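Local atomic coordinates of 35 kDa hemin binding protein (Porphyromonas gingivalis, PDB entry 5Y1A), a protein that is named for hemin binding, carries a thioredoxin domain followed by a beta-sandwich domain, and is probably a cargo of the type IX secretion system. Residues L98-F110 and R114-A126. Sequence-based numbering, arbitrary orientation. Where two conformers were deposited one is given.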
ATOM      1  N   LEU A  98      14.260   8.794  -1.029  1.00  8.23           N
ATOM      2  CA  LEU A  98      14.963   7.666  -1.651  1.00  8.54           C
ATOM      3  C   LEU A  98      16.105   8.199  -2.519  1.00  8.41           C
ATOM      4  O   LEU A  98      17.181   7.602  -2.571  1.00  9.10           O
ATOM      5  CB  LEU A  98      13.988   6.822  -2.490  1.00  8.10           C
ATOM      6  CG  LEU A  98      13.063   5.927  -1.636  1.00  9.88           C
ATOM      7  CD1 LEU A  98      11.912   5.359  -2.453  1.00  8.99           C
ATOM      8  CD2 LEU A  98      13.877   4.793  -0.971  1.00 10.27           C
ATOM      9  N   ASP A  99      15.844   9.302  -3.220  1.00  8.12           N
ATOM     10  CA  ASP A  99      16.898   9.967  -4.005  1.00  9.09           C
ATOM     11  C   ASP A  99      18.077  10.433  -3.114  1.00  8.78           C
ATOM     12  O   ASP A  99      19.247  10.159  -3.408  1.00  8.04           O
ATOM     13  CB  ASP A  99      16.289  11.136  -4.784  1.00  8.53           C
ATOM     14  CG  ASP A  99      17.257  11.761  -5.793  1.00  9.76           C
ATOM     15  OD1 ASP A  99      18.225  11.088  -6.270  1.00 12.00           O
ATOM     16  OD2 ASP A  99      17.030  12.960  -6.112  1.00 12.14           O
ATOM     17  N   GLN A 100      17.769  11.111  -2.017  1.00  9.65           N
ATOM     18  CA  GLN A 100      18.798  11.496  -1.053  1.00 10.86           C
ATOM     19  C   GLN A 100      19.644  10.287  -0.600  1.00 10.75           C
ATOM     20  O   GLN A 100      20.870  10.377  -0.488  1.00 12.72           O
ATOM     21  CB  GLN A 100      18.167  12.207   0.145  1.00 10.37           C
ATOM     22  CG  GLN A 100      19.214  12.770   1.140  1.00 13.89           C
ATOM     23  CD  GLN A 100      20.231  13.713   0.477  1.00 17.47           C
ATOM     24  OE1 GLN A 100      19.854  14.617  -0.287  1.00 17.90           O
ATOM     25  NE2 GLN A 100      21.525  13.512   0.776  1.00 18.72           N
ATOM     26  N   THR A 101      18.996   9.155  -0.387  1.00 10.30           N
ATOM     27  CA  THR A 101      19.656   7.959   0.093  1.00 10.06           C
ATOM     28  C   THR A 101      20.453   7.201  -0.966  1.00 10.55           C
ATOM     29  O   THR A 101      21.612   6.783  -0.725  1.00 10.71           O
ATOM     30  CB  THR A 101      18.586   7.032   0.760  1.00  9.42           C
ATOM     31  OG1 THR A 101      18.035   7.739   1.869  1.00 11.61           O
ATOM     32  CG2 THR A 101      19.197   5.695   1.252  1.00 11.06           C
ATOM     33  N   LEU A 102      19.858   7.051  -2.142  1.00 10.27           N
ATOM     34  CA  LEU A 102      20.392   6.137  -3.151  1.00  9.96           C
ATOM     35  C   LEU A 102      21.059   6.809  -4.359  1.00 10.32           C
ATOM     36  O   LEU A 102      21.943   6.209  -5.019  1.00 10.29           O
ATOM     37  CB  LEU A 102      19.273   5.200  -3.637  1.00  8.99           C
ATOM     38  CG  LEU A 102      18.577   4.354  -2.579  1.00 10.24           C
ATOM     39  CD1 LEU A 102      17.296   3.789  -3.205  1.00 10.98           C
ATOM     40  CD2 LEU A 102      19.510   3.210  -2.159  1.00 11.42           C
ATOM     41  N   GLY A 103      20.646   8.045  -4.649  1.00 11.03           N
ATOM     42  CA  GLY A 103      21.176   8.777  -5.799  1.00 11.29           C
ATOM     43  C   GLY A 103      20.571   8.201  -7.080  1.00 12.18           C
ATOM     44  O   GLY A 103      21.227   7.442  -7.788  1.00 12.73           O
ATOM     45  N   ILE A 104      19.330   8.587  -7.362  1.00 11.54           N
ATOM     46  CA  ILE A 104      18.548   8.067  -8.504  1.00 11.57           C
ATOM     47  C   ILE A 104      18.755   8.980  -9.706  1.00 12.40           C
ATOM     48  O   ILE A 104      18.239  10.082  -9.737  1.00 13.27           O
ATOM     49  CB  ILE A 104      17.031   8.009  -8.124  1.00 12.02           C
ATOM     50  CG1 ILE A 104      16.876   7.098  -6.897  1.00 10.39           C
ATOM     51  CG2 ILE A 104      16.167   7.516  -9.330  1.00 11.91           C
ATOM     52  CD1 ILE A 104      15.527   7.201  -6.165  1.00 11.25           C
ATOM     53  N   PRO A 105      19.509   8.497 -10.703  1.00 13.38           N
ATOM     54  CA  PRO A 105      20.003   9.364 -11.785  1.00 14.54           C
ATOM     55  C   PRO A 105      19.014   9.605 -12.939  1.00 14.27           C
ATOM     56  O   PRO A 105      19.184  10.560 -13.687  1.00 15.61           O
ATOM     57  CB  PRO A 105      21.219   8.593 -12.298  1.00 14.42           C
ATOM     58  CG  PRO A 105      20.874   7.131 -12.082  1.00 15.59           C
ATOM     59  CD  PRO A 105      19.999   7.103 -10.824  1.00 14.12           C
ATOM     60  N   GLY A 106      18.003   8.760 -13.060  1.00 13.45           N
ATOM     61  CA  GLY A 106      17.122   8.731 -14.243  1.00 11.97           C
ATOM     62  C   GLY A 106      16.138   7.580 -14.106  1.00 12.36           C
ATOM     63  O   GLY A 106      16.216   6.806 -13.144  1.00 11.76           O
ATOM     64  N   PHE A 107      15.215   7.479 -15.053  1.00 11.73           N
ATOM     65  CA  PHE A 107      14.163   6.446 -15.032  1.00 11.14           C
ATOM     66  C   PHE A 107      14.194   5.605 -16.316  1.00 11.61           C
ATOM     67  O   PHE A 107      14.600   6.100 -17.382  1.00 12.21           O
ATOM     68  CB  PHE A 107      12.749   7.072 -14.936  1.00 11.46           C
ATOM     69  CG  PHE A 107      12.495   7.939 -13.718  1.00  9.71           C
ATOM     70  CD1 PHE A 107      13.187   7.755 -12.516  1.00 10.79           C
ATOM     71  CD2 PHE A 107      11.494   8.915 -13.781  1.00 11.62           C
ATOM     72  CE1 PHE A 107      12.929   8.573 -11.386  1.00 11.43           C
ATOM     73  CE2 PHE A 107      11.207   9.737 -12.662  1.00 11.35           C
ATOM     74  CZ  PHE A 107      11.937   9.571 -11.480  1.00 11.72           C
ATOM     75  N   PRO A 108      13.735   4.335 -16.238  1.00 11.08           N
ATOM     76  CA  PRO A 108      13.387   3.647 -14.998  1.00 10.40           C
ATOM     77  C   PRO A 108      14.657   3.072 -14.367  1.00 10.73           C
ATOM     78  O   PRO A 108      15.553   2.605 -15.081  1.00 11.93           O
ATOM     79  CB  PRO A 108      12.454   2.516 -15.471  1.00 10.35           C
ATOM     80  CG  PRO A 108      12.980   2.187 -16.869  1.00 11.51           C
ATOM     81  CD  PRO A 108      13.529   3.476 -17.430  1.00 10.67           C
ATOM     82  N   THR A 109      14.711   3.093 -13.044  1.00  9.93           N
ATOM     83  CA  THR A 109      15.783   2.481 -12.288  1.00  9.98           C
ATOM     84  C   THR A 109      15.125   1.774 -11.107  1.00 10.15           C
ATOM     85  O   THR A 109      13.917   1.896 -10.891  1.00  9.40           O
ATOM     86  CB  THR A 109      16.828   3.553 -11.778  1.00  9.34           C
ATOM     87  OG1 THR A 109      16.140   4.703 -11.262  1.00 10.67           O
ATOM     88  CG2 THR A 109      17.769   3.995 -12.895  1.00 11.55           C
ATOM     89  N   PHE A 110      15.904   0.992 -10.363  1.00  9.79           N
ATOM     90  CA  PHE A 110      15.348   0.306  -9.200  1.00  9.60           C
ATOM     91  C   PHE A 110      16.405  -0.008  -8.171  1.00  9.97           C
ATOM     92  O   PHE A 110      17.598  -0.040  -8.480  1.00 10.08           O
ATOM     93  CB  PHE A 110      14.529  -0.955  -9.559  1.00  9.93           C
ATOM     94  CG  PHE A 110      15.340  -2.260  -9.752  1.00 12.04           C
ATOM     95  CD1 PHE A 110      14.822  -3.465  -9.245  1.00 13.50           C
ATOM     96  CD2 PHE A 110      16.547  -2.294 -10.452  1.00 12.62           C
ATOM     97  CE1 PHE A 110      15.498  -4.682  -9.429  1.00 13.84           C
ATOM     98  CE2 PHE A 110      17.244  -3.531 -10.630  1.00 13.77           C
ATOM     99  CZ  PHE A 110      16.692  -4.708 -10.136  1.00 13.39           C
ATOM    100  N   ARG A 114      17.139  -1.632  -0.872  1.00  8.48           N
ATOM    101  CA  ARG A 114      18.011  -0.479  -0.558  1.00  8.50           C
ATOM    102  C   ARG A 114      19.437  -0.885  -0.228  1.00  9.48           C
ATOM    103  O   ARG A 114      20.095  -0.280   0.638  1.00  9.52           O
ATOM    104  CB  ARG A 114      17.423   0.334   0.615  1.00  8.31           C
ATOM    105  CG  ARG A 114      15.963   0.807   0.328  1.00  8.08           C
ATOM    106  CD  ARG A 114      15.381   1.518   1.546  1.00  7.13           C
ATOM    107  NE  ARG A 114      14.005   1.939   1.255  1.00  8.11           N
ATOM    108  CZ  ARG A 114      13.224   2.620   2.089  1.00  7.15           C
ATOM    109  NH1 ARG A 114      13.657   2.957   3.321  1.00  8.76           N
ATOM    110  NH2 ARG A 114      11.994   2.950   1.703  1.00  7.62           N
ATOM    111  N   MET A 115      19.929  -1.911  -0.915  1.00 11.21           N
ATOM    112  CA  MET A 115      21.235  -2.454  -0.580  1.00 13.49           C
ATOM    113  C   MET A 115      22.370  -1.668  -1.233  1.00 13.18           C
ATOM    114  O   MET A 115      23.547  -1.774  -0.824  1.00 12.31           O
ATOM    115  CB  MET A 115      21.298  -3.966  -0.895  1.00 14.25           C
ATOM    116  CG  MET A 115      21.392  -4.345  -2.344  1.00 16.07           C
ATOM    117  SD  MET A 115      20.941  -6.115  -2.619  1.00 20.12           S
ATOM    118  CE  MET A 115      20.892  -6.747  -0.986  1.00 13.13           C
ATOM    119  N   GLU A 116      22.027  -0.865  -2.233  1.00 12.78           N
ATOM    120  CA  GLU A 116      23.026  -0.055  -2.951  1.00 13.60           C
ATOM    121  C   GLU A 116      23.512   1.142  -2.138  1.00 14.13           C
ATOM    122  O   GLU A 116      22.699   1.868  -1.544  1.00 13.21           O
ATOM    123  CB  GLU A 116      22.473   0.418  -4.303  1.00 13.00           C
ATOM    124  CG  GLU A 116      21.925  -0.726  -5.208  1.00 11.63           C
ATOM    125  CD  GLU A 116      20.459  -1.127  -4.878  1.00 12.75           C
ATOM    126  OE1 GLU A 116      19.856  -0.516  -3.966  1.00 13.54           O
ATOM    127  OE2 GLU A 116      19.904  -2.041  -5.543  1.00 11.42           O
ATOM    128  N   LYS A 117      24.828   1.376  -2.157  1.00 14.89           N
ATOM    129  CA  LYS A 117      25.373   2.647  -1.632  1.00 15.63           C
ATOM    130  C   LYS A 117      25.048   3.753  -2.620  1.00 15.19           C
ATOM    131  O   LYS A 117      24.884   3.489  -3.798  1.00 14.65           O
ATOM    132  CB  LYS A 117      26.902   2.562  -1.422  1.00 16.98           C
ATOM    133  CG  LYS A 117      27.282   1.469  -0.443  1.00 20.38           C
ATOM    134  CD  LYS A 117      28.435   1.856   0.465  1.00 27.76           C
ATOM    135  CE  LYS A 117      28.675   0.757   1.486  1.00 30.55           C
ATOM    136  NZ  LYS A 117      27.436  -0.049   1.778  1.00 33.47           N
ATOM    137  N   LYS A 118      24.970   4.987  -2.143  1.00 15.38           N
ATOM    138  CA  LYS A 118      24.636   6.120  -2.996  1.00 15.18           C
ATOM    139  C   LYS A 118      25.610   6.169  -4.151  1.00 16.09           C
ATOM    140  O   LYS A 118      26.815   6.102  -3.941  1.00 15.08           O
ATOM    141  CB  LYS A 118      24.710   7.433  -2.225  1.00 14.61           C
ATOM    142  CG  LYS A 118      24.085   8.579  -3.003  1.00 14.74           C
ATOM    143  CD  LYS A 118      23.802   9.765  -2.098  1.00 13.41           C
ATOM    144  CE  LYS A 118      22.991  10.812  -2.850  1.00 14.45           C
ATOM    145  NZ  LYS A 118      22.591  11.922  -1.964  1.00 13.47           N
ATOM    146  N   GLY A 119      25.077   6.254  -5.365  1.00 16.62           N
ATOM    147  CA  GLY A 119      25.919   6.408  -6.555  1.00 18.62           C
ATOM    148  C   GLY A 119      26.242   5.083  -7.226  1.00 19.50           C
ATOM    149  O   GLY A 119      26.899   5.065  -8.265  1.00 20.01           O
ATOM    150  N   GLU A 120      25.770   3.995  -6.621  0.50 19.98           N
ATOM    151  CA  GLU A 120      25.960   2.649  -7.148  0.50 20.47           C
ATOM    152  C   GLU A 120      25.027   2.426  -8.327  0.50 20.42           C
ATOM    153  O   GLU A 120      24.316   3.346  -8.776  0.50 19.83           O
ATOM    154  CB  GLU A 120      25.739   1.598  -6.045  0.50 20.43           C
ATOM    155  CG  GLU A 120      26.113   0.150  -6.402  0.50 21.57           C
ATOM    156  CD  GLU A 120      25.961  -0.833  -5.238  0.50 21.00           C
ATOM    157  OE1 GLU A 120      26.248  -0.466  -4.073  0.50 21.23           O
ATOM    158  OE2 GLU A 120      25.570  -1.994  -5.491  0.50 22.03           O
ATOM    159  N   ASN A 121      25.032   1.190  -8.816  0.50 19.76           N
ATOM    160  CA  ASN A 121      24.320   0.819 -10.026  0.50 19.60           C
ATOM    161  C   ASN A 121      22.841   0.634  -9.693  0.50 18.91           C
ATOM    162  O   ASN A 121      22.527  -0.225  -8.849  0.50 19.46           O
ATOM    163  CB  ASN A 121      24.942  -0.497 -10.545  0.50 19.73           C
ATOM    164  CG  ASN A 121      24.327  -0.993 -11.845  0.50 19.46           C
ATOM    165  OD1 ASN A 121      23.171  -1.409 -11.888  0.50 18.62           O
ATOM    166  ND2 ASN A 121      25.129  -1.002 -12.903  0.50 20.54           N
ATOM    167  N   LEU A 122      21.940   1.426 -10.303  1.00 18.44           N
ATOM    168  CA  LEU A 122      20.499   1.124 -10.120  1.00 16.39           C
ATOM    169  C   LEU A 122      19.809   0.680 -11.424  1.00 16.17           C
ATOM    170  O   LEU A 122      18.570   0.787 -11.574  1.00 13.87           O
ATOM    171  CB  LEU A 122      19.769   2.327  -9.487  1.00 15.56           C
ATOM    172  CG  LEU A 122      20.307   2.835  -8.137  1.00 14.80           C
ATOM    173  CD1 LEU A 122      19.609   4.142  -7.710  1.00 11.83           C
ATOM    174  CD2 LEU A 122      20.142   1.793  -7.037  1.00 18.41           C
ATOM    175  N   SER A 123      20.611   0.165 -12.352  0.50 15.97           N
ATOM    176  CA  SER A 123      20.141  -0.134 -13.707  0.50 16.28           C
ATOM    177  C   SER A 123      19.168  -1.293 -13.710  0.50 15.49           C
ATOM    178  O   SER A 123      19.294  -2.224 -12.906  0.50 16.54           O
ATOM    179  CB  SER A 123      21.324  -0.451 -14.641  0.50 16.54           C
ATOM    180  OG  SER A 123      22.347   0.526 -14.516  0.50 18.26           O
ATOM    181  N   ILE A 124      18.188  -1.220 -14.607  1.00 15.15           N
ATOM    182  CA  ILE A 124      17.276  -2.333 -14.861  1.00 14.31           C
ATOM    183  C   ILE A 124      17.754  -2.932 -16.197  1.00 14.85           C
ATOM    184  O   ILE A 124      17.484  -2.378 -17.270  1.00 13.94           O
ATOM    185  CB  ILE A 124      15.818  -1.870 -14.990  1.00 14.14           C
ATOM    186  CG1 ILE A 124      15.343  -1.179 -13.694  1.00 13.44           C
ATOM    187  CG2 ILE A 124      14.886  -3.063 -15.341  1.00 11.58           C
ATOM    188  CD1 ILE A 124      13.971  -0.441 -13.861  1.00 14.11           C
ATOM    189  N   GLY A 125      18.513  -4.025 -16.111  1.00 14.90           N
ATOM    190  CA  GLY A 125      19.151  -4.614 -17.312  1.00 14.87           C
ATOM    191  C   GLY A 125      18.233  -5.612 -17.992  1.00 15.32           C
ATOM    192  O   GLY A 125      17.001  -5.518 -17.911  1.00 14.44           O
ATOM    193  N   ALA A 126      18.826  -6.597 -18.658  1.00 15.14           N
ATOM    194  CA  ALA A 126      18.036  -7.720 -19.154  1.00 14.79           C
ATOM    195  C   ALA A 126      17.395  -8.479 -17.993  1.00 14.46           C
ATOM    196  O   ALA A 126      17.887  -8.425 -16.860  1.00 13.86           O
ATOM    197  CB  ALA A 126      18.915  -8.668 -20.000  1.00 15.07           C
TER
HETATM  198  O   HOH W   1      23.183   5.643  -7.758  1.00 26.66           O
HETATM  199  O   HOH W   2      19.589  -1.978  -8.386  1.00 14.84           O
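Leu122 overlaps the chain that leaves helix 89-102: its CD1 branch lies 4.1 Å from Ile104 CG1, with Leu102 CB and the Pro105 ring a little farther off, while CD2 turns to the Phe110 carbonyl. A forked aliphatic side chain suits this place, since one branch serves the helix end and the other the strand. Leu122 O accepts a hydrogen bond from Phe110 N at 2.9 Å, and the same oxygen lies at the edge of the Phe110 ring. Farther along, Ile124 CG1 sits 3.6 Å from Phe110 CD2, and its CD1 reaches Pro108 CB at 3.7 Å. Ile58 and Ile130, from helices 51-63 and 127-138, complete this apolar patch. Pro108 follows a cis peptide bond and touches Cys51 of a CxxC pair, consistent with the cis-proline loop of thioredoxin folds.

At the helix end, Gly103 turns the chain with positive phi, which suits glycine, and its backbone packs closely on the Lys118 chain, Gly103 N lying 3.8 Å from Lys118 CG. Leu102 O accepts a hydrogen bond from Gly119 N at 3.2 Å; Gly119 belongs to a type II turn, in which its backbone angles suit glycine. Lys118, with CG anti to its backbone N (chi1 -168°) and the chain extended beyond, runs back along the last helical residues until NZ meets Gln100 O at 2.7 Å. Leu98 CD2 covers one face of the Arg114 guanidinium, whose NH2 forms a salt bridge with Glu41. The ammonium of Lys118, near a helix C-terminus whose carbonyls carry partial negative charge, probably gains electrostatic stabilisation there, while Leu122 and Ile124 give the loop its apolar contacts with the helix end, Pro108 and Phe110.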